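Local coordinates for uncharacterized protein (Legionella pneumophila subsp. pneumophila, PDB 5DGG) that is of unsettled function but, as a LupA-family domain of the CA clan of peptidases, probably acts as a ubiquitin-specific protease connected with control of other bacterial effectors, at residues Phe147-Glu151 / Gly152-Pro156; Ser140-Lys143 / Met144-Gly148; Ala95-Asp98 / Asp99-Leu102. All blocks are in the same frame, centred on the assembly; numbering follows the deposited sequence.

Overall arrangement
Along the chain contact 3 (95-102) comes first, then contact 2 (140-148) and contact 1 (147-156), all within the Legionella ubiquitin-specific protease A domain. Contacts 1 and 2 share Phe-147 and Gly-148, and their centres are 6 Å apart: contact 2 is the end of helix 132-146, contact 1 the loop leading on to helix 156-165. Contact 3 starts helix 98-108, its centre 22 Å from that of contact 2 and 28 Å from that of contact 1. The mixed sheet separates them. Val-67, Leu-83 and Leu-85 face contact 3, whereas the alternate residues Tyr-68 and Glu-84 reach contact 2, evidence that helices pack on both faces of the sheet.

Contact 1: residues Phe147-Glu151 / Gly152-Pro156; sequences FGAPE and GSYNP
Pro-150 and Ser-153 meet round a tight turn closed by one backbone bond, Ser-153 N to Pro-150 O, 2.8 Å long with an angle of 162° at the hydrogen. The serine hydroxyl adds a weak second bond to the same carbonyl, and Ser-153 OG also lies 3.2 Å from Pro-150 CG at the proline ring. Tyr-154 completes the compact part. Its CG sits between the backbone N and the carbonyl carbon (chi1 57°), which folds the ring back over the turn. One ring face receives Glu-151 O, 4.1 Å above its centre, while Ala-149 O lies in plane at the edge, 3.5 Å from Tyr-154 CE2. Ala-149 CB closes on Tyr-154 CD2 at 4.2 Å, and the tyrosine also rests on His-141 and Lys-145 of helix 132-146. By contrast, the Glu-151 side chain runs outward, exposed and poorly ordered, and Pro-150 and Gly-152 are exposed too. The backbone angles of Glu-151 and Gly-152, with the 150-to-153 bond, are those of a type I beta turn, placed here in a helix-to-helix connection between the Schellman motif at Gly-148 and the N-cap Asn-155 of helix 156-165.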
ATOM      1  N   PHE A 147      -2.821  -9.752   7.532  1.00 28.91           N
ATOM      2  CA  PHE A 147      -3.144 -10.773   6.544  1.00 29.05           C
ATOM      3  C   PHE A 147      -2.509 -12.119   6.859  1.00 32.41           C
ATOM      4  O   PHE A 147      -2.665 -13.068   6.068  1.00 31.81           O
ATOM      5  CB  PHE A 147      -2.701 -10.371   5.146  1.00 27.12           C
ATOM      6  CG  PHE A 147      -3.411  -9.175   4.592  1.00 25.58           C
ATOM      7  CD1 PHE A 147      -4.645  -8.772   5.064  1.00 26.13           C
ATOM      8  CD2 PHE A 147      -2.847  -8.484   3.556  1.00 24.66           C
ATOM      9  CE1 PHE A 147      -5.298  -7.685   4.502  1.00 26.71           C
ATOM     10  CE2 PHE A 147      -3.452  -7.380   3.017  1.00 25.31           C
ATOM     11  CZ  PHE A 147      -4.690  -6.978   3.472  1.00 26.18           C
ATOM     12  N   GLY A 148      -1.835 -12.206   8.009  1.00 34.00           N
ATOM     13  CA  GLY A 148      -1.340 -13.487   8.521  1.00 34.87           C
ATOM     14  C   GLY A 148       0.050 -13.826   8.058  1.00 34.78           C
ATOM     15  O   GLY A 148       0.422 -14.978   8.097  1.00 36.63           O
ATOM     16  N   ALA A 149       0.834 -12.836   7.637  1.00 32.80           N
ATOM     17  CA  ALA A 149       2.200 -13.096   7.206  1.00 33.54           C
ATOM     18  C   ALA A 149       2.992 -13.577   8.420  1.00 37.18           C
ATOM     19  O   ALA A 149       2.645 -13.253   9.549  1.00 39.99           O
ATOM     20  CB  ALA A 149       2.839 -11.829   6.654  1.00 34.31           C
ATOM     21  N   PRO A 150       4.067 -14.314   8.185  1.00 41.09           N
ATOM     22  CA  PRO A 150       4.858 -14.823   9.299  1.00 46.09           C
ATOM     23  C   PRO A 150       5.753 -13.752   9.873  1.00 48.17           C
ATOM     24  O   PRO A 150       6.191 -12.873   9.156  1.00 41.34           O
ATOM     25  CB  PRO A 150       5.699 -15.939   8.671  1.00 45.67           C
ATOM     26  CG  PRO A 150       5.758 -15.618   7.219  1.00 45.46           C
ATOM     27  CD  PRO A 150       4.555 -14.781   6.873  1.00 42.14           C
ATOM     28  N   GLU A 151       6.026 -13.881  11.163  1.00 54.27           N
ATOM     29  CA  GLU A 151       6.825 -12.935  11.941  1.00 59.31           C
ATOM     30  C   GLU A 151       8.028 -12.240  11.256  1.00 56.11           C
ATOM     31  O   GLU A 151       8.250 -11.037  11.472  1.00 58.99           O
ATOM     32  CB  GLU A 151       7.309 -13.641  13.215  1.00 65.90           C
ATOM     33  CG  GLU A 151       7.329 -12.743  14.440  1.00 70.90           C
ATOM     34  CD  GLU A 151       7.382 -13.542  15.725  1.00 76.46           C
ATOM     35  OE1 GLU A 151       8.377 -14.283  15.929  1.00 78.90           O
ATOM     36  OE2 GLU A 151       6.418 -13.428  16.518  1.00 76.79           O
ATOM     37  N   GLY A 152       8.805 -12.965  10.458  1.00 50.96           N
ATOM     38  CA  GLY A 152       9.932 -12.337   9.758  1.00 49.82           C
ATOM     39  C   GLY A 152       9.607 -11.483   8.526  1.00 48.49           C
ATOM     40  O   GLY A 152      10.487 -10.826   7.978  1.00 46.51           O
ATOM     41  N   SER A 153       8.355 -11.484   8.070  1.00 45.88           N
ATOM     42  CA  SER A 153       7.999 -10.902   6.764  1.00 44.12           C
ATOM     43  C   SER A 153       7.457  -9.485   6.874  1.00 40.59           C
ATOM     44  O   SER A 153       7.093  -8.868   5.857  1.00 40.45           O
ATOM     45  CB  SER A 153       6.911 -11.749   6.098  1.00 43.53           C
ATOM     46  OG  SER A 153       7.334 -13.084   5.968  1.00 52.66           O
ATOM     47  N   TYR A 154       7.339  -8.998   8.095  1.00 37.49           N
ATOM     48  CA  TYR A 154       6.918  -7.625   8.332  1.00 35.56           C
ATOM     49  C   TYR A 154       7.775  -7.044   9.453  1.00 38.22           C
ATOM     50  O   TYR A 154       8.446  -7.803  10.177  1.00 36.20           O
ATOM     51  CB  TYR A 154       5.450  -7.565   8.724  1.00 34.69           C
ATOM     52  CG  TYR A 154       5.042  -8.374   9.944  1.00 36.00           C
ATOM     53  CD1 TYR A 154       5.233  -7.872  11.237  1.00 37.30           C
ATOM     54  CD2 TYR A 154       4.457  -9.625   9.816  1.00 37.59           C
ATOM     55  CE1 TYR A 154       4.861  -8.598  12.343  1.00 40.14           C
ATOM     56  CE2 TYR A 154       4.064 -10.364  10.927  1.00 38.65           C
ATOM     57  CZ  TYR A 154       4.273  -9.850  12.193  1.00 41.43           C
ATOM     58  OH  TYR A 154       3.907 -10.529  13.335  1.00 41.27           O
ATOM     59  N   ASN A 155       7.691  -5.723   9.625  1.00 35.14           N
ATOM     60  CA  ASN A 155       8.640  -4.959  10.400  1.00 36.88           C
ATOM     61  C   ASN A 155       7.890  -4.418  11.596  1.00 36.13           C
ATOM     62  O   ASN A 155       7.225  -3.396  11.501  1.00 35.94           O
ATOM     63  CB  ASN A 155       9.211  -3.812   9.574  1.00 37.66           C
ATOM     64  CG  ASN A 155      10.315  -3.062  10.296  1.00 42.83           C
ATOM     65  OD1 ASN A 155      10.202  -2.728  11.477  1.00 43.47           O
ATOM     66  ND2 ASN A 155      11.382  -2.786   9.582  1.00 42.50           N
ATOM     67  N   PRO A 156       8.003  -5.096  12.747  1.00 37.78           N
ATOM     68  CA  PRO A 156       7.179  -4.717  13.896  1.00 36.42           C
ATOM     69  C   PRO A 156       7.471  -3.314  14.390  1.00 35.61           C
ATOM     70  O   PRO A 156       6.585  -2.647  14.921  1.00 35.87           O
ATOM     71  CB  PRO A 156       7.559  -5.748  14.971  1.00 40.02           C
ATOM     72  CG  PRO A 156       8.272  -6.836  14.269  1.00 41.23           C
ATOM     73  CD  PRO A 156       8.863  -6.259  13.020  1.00 40.27           C
TER

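Contact 2: residues Ser140-Lys143 / Met144-Gly148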
ATOM      1  N   SER A 140       1.365  -0.676   5.279  1.00 22.91           N
ATOM      2  CA  SER A 140       1.506  -1.859   4.495  1.00 22.59           C
ATOM      3  C   SER A 140       2.095  -3.035   5.327  1.00 23.58           C
ATOM      4  O   SER A 140       1.722  -4.211   5.178  1.00 24.28           O
ATOM      5  CB  SER A 140       2.356  -1.566   3.251  1.00 23.29           C
ATOM      6  OG  SER A 140       1.693  -0.639   2.388  1.00 21.20           O
ATOM      7  N   HIS A 141       3.074  -2.736   6.157  1.00 24.82           N
ATOM      8  CA  HIS A 141       3.568  -3.705   7.125  1.00 25.02           C
ATOM      9  C   HIS A 141       2.448  -4.144   8.096  1.00 25.37           C
ATOM     10  O   HIS A 141       2.284  -5.319   8.366  1.00 27.03           O
ATOM     11  CB  HIS A 141       4.767  -3.123   7.861  1.00 26.21           C
ATOM     12  CG  HIS A 141       6.028  -3.147   7.059  1.00 28.08           C
ATOM     13  ND1 HIS A 141       6.826  -4.265   6.973  1.00 30.97           N
ATOM     14  CD2 HIS A 141       6.590  -2.229   6.250  1.00 28.42           C
ATOM     15  CE1 HIS A 141       7.845  -4.020   6.172  1.00 31.62           C
ATOM     16  NE2 HIS A 141       7.726  -2.792   5.722  1.00 30.52           N
ATOM     17  N   LYS A 142       1.667  -3.202   8.607  1.00 26.04           N
ATOM     18  CA  LYS A 142       0.560  -3.541   9.458  1.00 27.51           C
ATOM     19  C   LYS A 142      -0.399  -4.499   8.752  1.00 28.46           C
ATOM     20  O   LYS A 142      -0.859  -5.494   9.361  1.00 25.19           O
ATOM     21  CB  LYS A 142      -0.188  -2.288   9.861  1.00 30.80           C
ATOM     22  CG  LYS A 142      -1.445  -2.587  10.674  1.00 33.87           C
ATOM     23  CD  LYS A 142      -2.259  -1.341  10.968  1.00 39.19           C
ATOM     24  CE  LYS A 142      -3.194  -1.655  12.141  1.00 44.23           C
ATOM     25  NZ  LYS A 142      -4.104  -0.527  12.427  1.00 47.49           N
ATOM     26  N   LYS A 143      -0.700  -4.220   7.474  1.00 25.32           N
ATOM     27  CA  LYS A 143      -1.571  -5.132   6.729  1.00 25.20           C
ATOM     28  C   LYS A 143      -0.954  -6.516   6.513  1.00 24.39           C
ATOM     29  O   LYS A 143      -1.652  -7.537   6.535  1.00 23.57           O
ATOM     30  CB  LYS A 143      -2.025  -4.537   5.380  1.00 25.18           C
ATOM     31  CG  LYS A 143      -2.827  -3.280   5.465  1.00 26.65           C
ATOM     32  CD  LYS A 143      -4.079  -3.294   6.286  1.00 28.91           C
ATOM     33  CE  LYS A 143      -5.104  -4.298   5.859  1.00 32.13           C
ATOM     34  NZ  LYS A 143      -6.419  -3.945   6.522  1.00 35.89           N
ATOM     35  N   MET A 144       0.350  -6.539   6.295  1.00 23.71           N
ATOM     36  CA  MET A 144       1.089  -7.754   6.129  1.00 26.70           C
ATOM     37  C   MET A 144       0.853  -8.679   7.318  1.00 28.85           C
ATOM     38  O   MET A 144       0.484  -9.860   7.157  1.00 27.67           O
ATOM     39  CB  MET A 144       2.571  -7.421   5.980  1.00 28.12           C
ATOM     40  CG  MET A 144       3.383  -8.499   5.376  1.00 31.64           C
ATOM     41  SD  MET A 144       3.081  -8.707   3.594  1.00 33.53           S
ATOM     42  CE  MET A 144       4.135 -10.143   3.475  1.00 34.63           C
ATOM     43  N   LYS A 145       0.993  -8.118   8.511  1.00 30.90           N
ATOM     44  CA  LYS A 145       0.683  -8.848   9.763  1.00 31.63           C
ATOM     45  C   LYS A 145      -0.793  -9.251   9.835  1.00 30.35           C
ATOM     46  O   LYS A 145      -1.114 -10.437  10.083  1.00 30.79           O
ATOM     47  CB  LYS A 145       1.060  -7.958  10.965  1.00 33.98           C
ATOM     48  CG  LYS A 145       0.857  -8.601  12.347  1.00 37.71           C
ATOM     49  CD  LYS A 145       1.163  -7.582  13.443  1.00 39.76           C
ATOM     50  CE  LYS A 145       1.236  -8.224  14.811  1.00 46.44           C
ATOM     51  NZ  LYS A 145       1.787  -7.248  15.796  1.00 51.28           N
ATOM     52  N   GLU A 146      -1.693  -8.302   9.615  1.00 29.11           N
ATOM     53  CA  GLU A 146      -3.115  -8.593   9.648  1.00 30.90           C
ATOM     54  C   GLU A 146      -3.453  -9.710   8.691  1.00 30.30           C
ATOM     55  O   GLU A 146      -4.284 -10.542   9.006  1.00 33.91           O
ATOM     56  CB  GLU A 146      -4.029  -7.403   9.297  1.00 34.79           C
ATOM     57  CG  GLU A 146      -4.125  -6.258  10.288  1.00 39.57           C
ATOM     58  CD  GLU A 146      -4.971  -5.086   9.720  1.00 45.58           C
ATOM     59  OE1 GLU A 146      -4.780  -3.963  10.212  1.00 50.93           O
ATOM     60  OE2 GLU A 146      -5.824  -5.262   8.784  1.00 45.27           O
ATOM     61  N   PHE A 147      -2.821  -9.752   7.532  1.00 28.91           N
ATOM     62  CA  PHE A 147      -3.144 -10.773   6.544  1.00 29.05           C
ATOM     63  C   PHE A 147      -2.509 -12.119   6.859  1.00 32.41           C
ATOM     64  O   PHE A 147      -2.665 -13.068   6.068  1.00 31.81           O
ATOM     65  CB  PHE A 147      -2.701 -10.371   5.146  1.00 27.12           C
ATOM     66  CG  PHE A 147      -3.411  -9.175   4.592  1.00 25.58           C
ATOM     67  CD1 PHE A 147      -4.645  -8.772   5.064  1.00 26.13           C
ATOM     68  CD2 PHE A 147      -2.847  -8.484   3.556  1.00 24.66           C
ATOM     69  CE1 PHE A 147      -5.298  -7.685   4.502  1.00 26.71           C
ATOM     70  CE2 PHE A 147      -3.452  -7.380   3.017  1.00 25.31           C
ATOM     71  CZ  PHE A 147      -4.690  -6.978   3.472  1.00 26.18           C
ATOM     72  N   GLY A 148      -1.835 -12.206   8.009  1.00 34.00           N
ATOM     73  CA  GLY A 148      -1.340 -13.487   8.521  1.00 34.87           C
ATOM     74  C   GLY A 148       0.050 -13.826   8.058  1.00 34.78           C
ATOM     75  O   GLY A 148       0.422 -14.978   8.097  1.00 36.63           O
TER
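Lys-143 reaches across the last turn of the helix to both Glu-146 and Phe-147, and the bends in its chain help explain how it serves the two. With chi2 and chi3 both near -60°, the chain curls toward the C-terminal end of the helix, bringing Lys-143 NZ within 2.7 Å of Glu-146 OE2 in a salt bridge. The amine meets that oxygen on its syn side, 30° out of the carboxylate plane. Lys-143 CB, placed by the backbone, lies over the face of the Phe-147 ring, 4.3 Å from its centroid (CH-pi); farther along the curled chain Lys-143 CE comes within 3.6 Å of Phe-147 CZ, just outside the rim on the same side. Lys-143 O lies 3.1 Å above the Phe-147 ring plane, offset toward the rim, while also accepting the backbone bond from Phe-147 N. Lys-142 behaves differently. Fully extended, it slants past the other carboxylate oxygen, with Lys-142 CE 3.4 Å from Glu-146 OE1 but its amine too far for a salt bridge. Each carboxylate oxygen of Glu-146 thus has a lysine chain beside it, which would probably favour its charged form, although Lys-143 NZ also serves Glu-84 of strand 81-86. Beneath these side chains, i-to-i+4 bonds run regularly up to Phe-147, and Gly-148 N turns back to Lys-145 O at 2.8 Å. Phe-147 stacks on Tyr-54. Met-144 packs over the neighbouring strands 22-29 and 54-60, touching Ile-22 and Met-56, whereas His-141 and Lys-145 face helix 156-165.

Contact 3: residues Ala95-Asp98 / Asp99-Leu102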
ATOM      1  N   ALA A  95     -10.637   8.945  -1.992  1.00 28.25           N
ATOM      2  CA  ALA A  95     -11.597   9.041  -3.107  1.00 28.65           C
ATOM      3  C   ALA A  95     -10.892   9.252  -4.432  1.00 29.87           C
ATOM      4  O   ALA A  95     -11.361   8.809  -5.487  1.00 28.37           O
ATOM      5  CB  ALA A  95     -12.596  10.173  -2.846  1.00 30.99           C
ATOM      6  N   VAL A  96      -9.722   9.855  -4.358  1.00 28.90           N
ATOM      7  CA  VAL A  96      -8.950  10.131  -5.544  0.60 30.35           C
ATOM      8  C   VAL A  96      -8.513   8.833  -6.260  1.00 30.08           C
ATOM      9  O   VAL A  96      -8.175   8.848  -7.435  1.00 29.89           O
ATOM     10  CB  VAL A  96      -7.765  11.063  -5.174  0.60 32.49           C
ATOM     11  CG1 VAL A  96      -6.582  10.286  -4.619  0.60 31.37           C
ATOM     12  CG2 VAL A  96      -7.354  11.906  -6.351  0.60 35.19           C
ATOM     13  N   LEU A  97      -8.533   7.693  -5.565  1.00 27.50           N
ATOM     14  CA  LEU A  97      -8.163   6.418  -6.170  1.00 27.39           C
ATOM     15  C   LEU A  97      -9.309   5.562  -6.649  1.00 25.86           C
ATOM     16  O   LEU A  97      -9.036   4.538  -7.275  1.00 24.91           O
ATOM     17  CB  LEU A  97      -7.308   5.548  -5.218  1.00 29.01           C
ATOM     18  CG  LEU A  97      -5.919   6.106  -4.878  1.00 30.86           C
ATOM     19  CD1 LEU A  97      -5.189   5.145  -3.974  1.00 34.32           C
ATOM     20  CD2 LEU A  97      -5.090   6.374  -6.097  1.00 34.04           C
ATOM     21  N   ASP A  98     -10.558   5.937  -6.384  1.00 25.24           N
ATOM     22  CA  ASP A  98     -11.689   5.038  -6.687  1.00 26.77           C
ATOM     23  C   ASP A  98     -11.722   4.677  -8.164  1.00 27.20           C
ATOM     24  O   ASP A  98     -11.711   3.500  -8.529  1.00 25.60           O
ATOM     25  CB  ASP A  98     -13.041   5.635  -6.291  1.00 28.19           C
ATOM     26  CG  ASP A  98     -13.248   5.737  -4.788  1.00 30.98           C
ATOM     27  OD1 ASP A  98     -12.394   5.279  -3.984  1.00 33.50           O
ATOM     28  OD2 ASP A  98     -14.263   6.348  -4.361  1.00 32.80           O
ATOM     29  N   ASP A  99     -11.701   5.688  -9.031  1.00 29.47           N
ATOM     30  CA  ASP A  99     -11.828   5.463 -10.475  1.00 32.31           C
ATOM     31  C   ASP A  99     -10.626   4.768 -11.029  1.00 29.79           C
ATOM     32  O   ASP A  99     -10.762   3.901 -11.867  1.00 28.79           O
ATOM     33  CB  ASP A  99     -11.947   6.792 -11.216  1.00 39.68           C
ATOM     34  CG  ASP A  99     -13.332   7.374 -11.129  1.00 49.57           C
ATOM     35  OD1 ASP A  99     -14.316   6.600 -11.268  1.00 55.00           O
ATOM     36  OD2 ASP A  99     -13.433   8.604 -10.906  1.00 59.82           O
ATOM     37  N   TYR A 100      -9.464   5.198 -10.539  1.00 27.23           N
ATOM     38  CA  TYR A 100      -8.179   4.685 -10.952  1.00 27.21           C
ATOM     39  C   TYR A 100      -8.098   3.209 -10.722  1.00 24.81           C
ATOM     40  O   TYR A 100      -7.747   2.450 -11.639  1.00 23.59           O
ATOM     41  CB  TYR A 100      -7.029   5.391 -10.212  1.00 27.61           C
ATOM     42  CG  TYR A 100      -5.648   4.919 -10.612  1.00 27.73           C
ATOM     43  CD1 TYR A 100      -5.105   5.282 -11.853  1.00 30.55           C
ATOM     44  CD2 TYR A 100      -4.881   4.116  -9.782  1.00 26.08           C
ATOM     45  CE1 TYR A 100      -3.839   4.856 -12.220  1.00 30.11           C
ATOM     46  CE2 TYR A 100      -3.624   3.680 -10.149  1.00 26.31           C
ATOM     47  CZ  TYR A 100      -3.108   4.080 -11.380  1.00 28.58           C
ATOM     48  OH  TYR A 100      -1.886   3.667 -11.804  1.00 28.76           O
ATOM     49  N   VAL A 101      -8.423   2.771  -9.507  1.00 22.87           N
ATOM     50  CA  VAL A 101      -8.287   1.371  -9.189  1.00 23.43           C
ATOM     51  C   VAL A 101      -9.378   0.510  -9.832  1.00 22.56           C
ATOM     52  O   VAL A 101      -9.098  -0.621 -10.265  1.00 21.83           O
ATOM     53  CB  VAL A 101      -8.287   1.111  -7.655  1.00 24.06           C
ATOM     54  CG1 VAL A 101      -8.078  -0.366  -7.415  1.00 27.08           C
ATOM     55  CG2 VAL A 101      -7.140   1.868  -7.020  1.00 25.11           C
ATOM     56  N   LEU A 102     -10.606   1.020  -9.841  1.00 22.37           N
ATOM     57  CA  LEU A 102     -11.674   0.343 -10.513  1.00 26.04           C
ATOM     58  C   LEU A 102     -11.348   0.133 -12.010  1.00 27.99           C
ATOM     59  O   LEU A 102     -11.571  -0.938 -12.546  1.00 26.66           O
ATOM     60  CB  LEU A 102     -12.981   1.117 -10.381  1.00 28.28           C
ATOM     61  CG  LEU A 102     -13.716   0.978  -9.060  1.00 30.85           C
ATOM     62  CD1 LEU A 102     -14.961   1.875  -9.068  1.00 34.85           C
ATOM     63  CD2 LEU A 102     -14.095  -0.484  -8.802  1.00 31.94           C
TER
HETATM   64  O   HOH W   1     -12.036   8.405  -8.210  1.00 36.84           O
HETATM   65  O   HOH W   2      -9.461   8.233  -9.759  1.00 42.91           O
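The backbone enters helix 98-108 through a turn of helical angles that lacks the regular bonds, and the first i-to-i+4 bond across this junction is from Val-101 N to Leu-97 O, 2.9 Å long with an angle of 167° at the hydrogen; Leu-102 N to Asp-98 O follows. One step earlier the separations are too long for direct bonds: Ala-95 O stands 4.7 Å from Asp-99 N, and Val-96 O 5.0 Å from Tyr-100 N. A water fills each gap, accepting from the amide and donating to the carbonyl. The first water lies 2.8 Å from Ala-95 O and gives a weak further bond to Asp-99 OD2, a loose link between that carboxylate and the turn. The second is 2.7 Å from Val-96 O.

On the buried side the contact is apolar. Leu-97 CB touches Val-101 CG2 at 4.1 Å, one turn on, because that methyl stands anti to its own carbonyl carbon, with CG1 anti to the backbone N (chi1 -177°). Leu-97 CD2 reaches Tyr-100 CD2 at 4.3 Å, approaching the ring obliquely. Leu-102 leans its CB and CG against the Asp-98 carbonyl. The Asp-98 carboxylate leads away from residues 99-102, and its OD1 is hydrogen-bonded to His-119 NE2 in strand 115-120. Two acidic residues at the start of a helix would probably be favoured by its dipole. Leu-97 and Val-101 pack on Val-67 and Leu-85, and Leu-102 on Val-115 and Ile-117. The arrangement is the helix entry of a beta-alpha-beta crossover, helix 98-108 joining the neighbouring parallel strands 81-86 and 115-120.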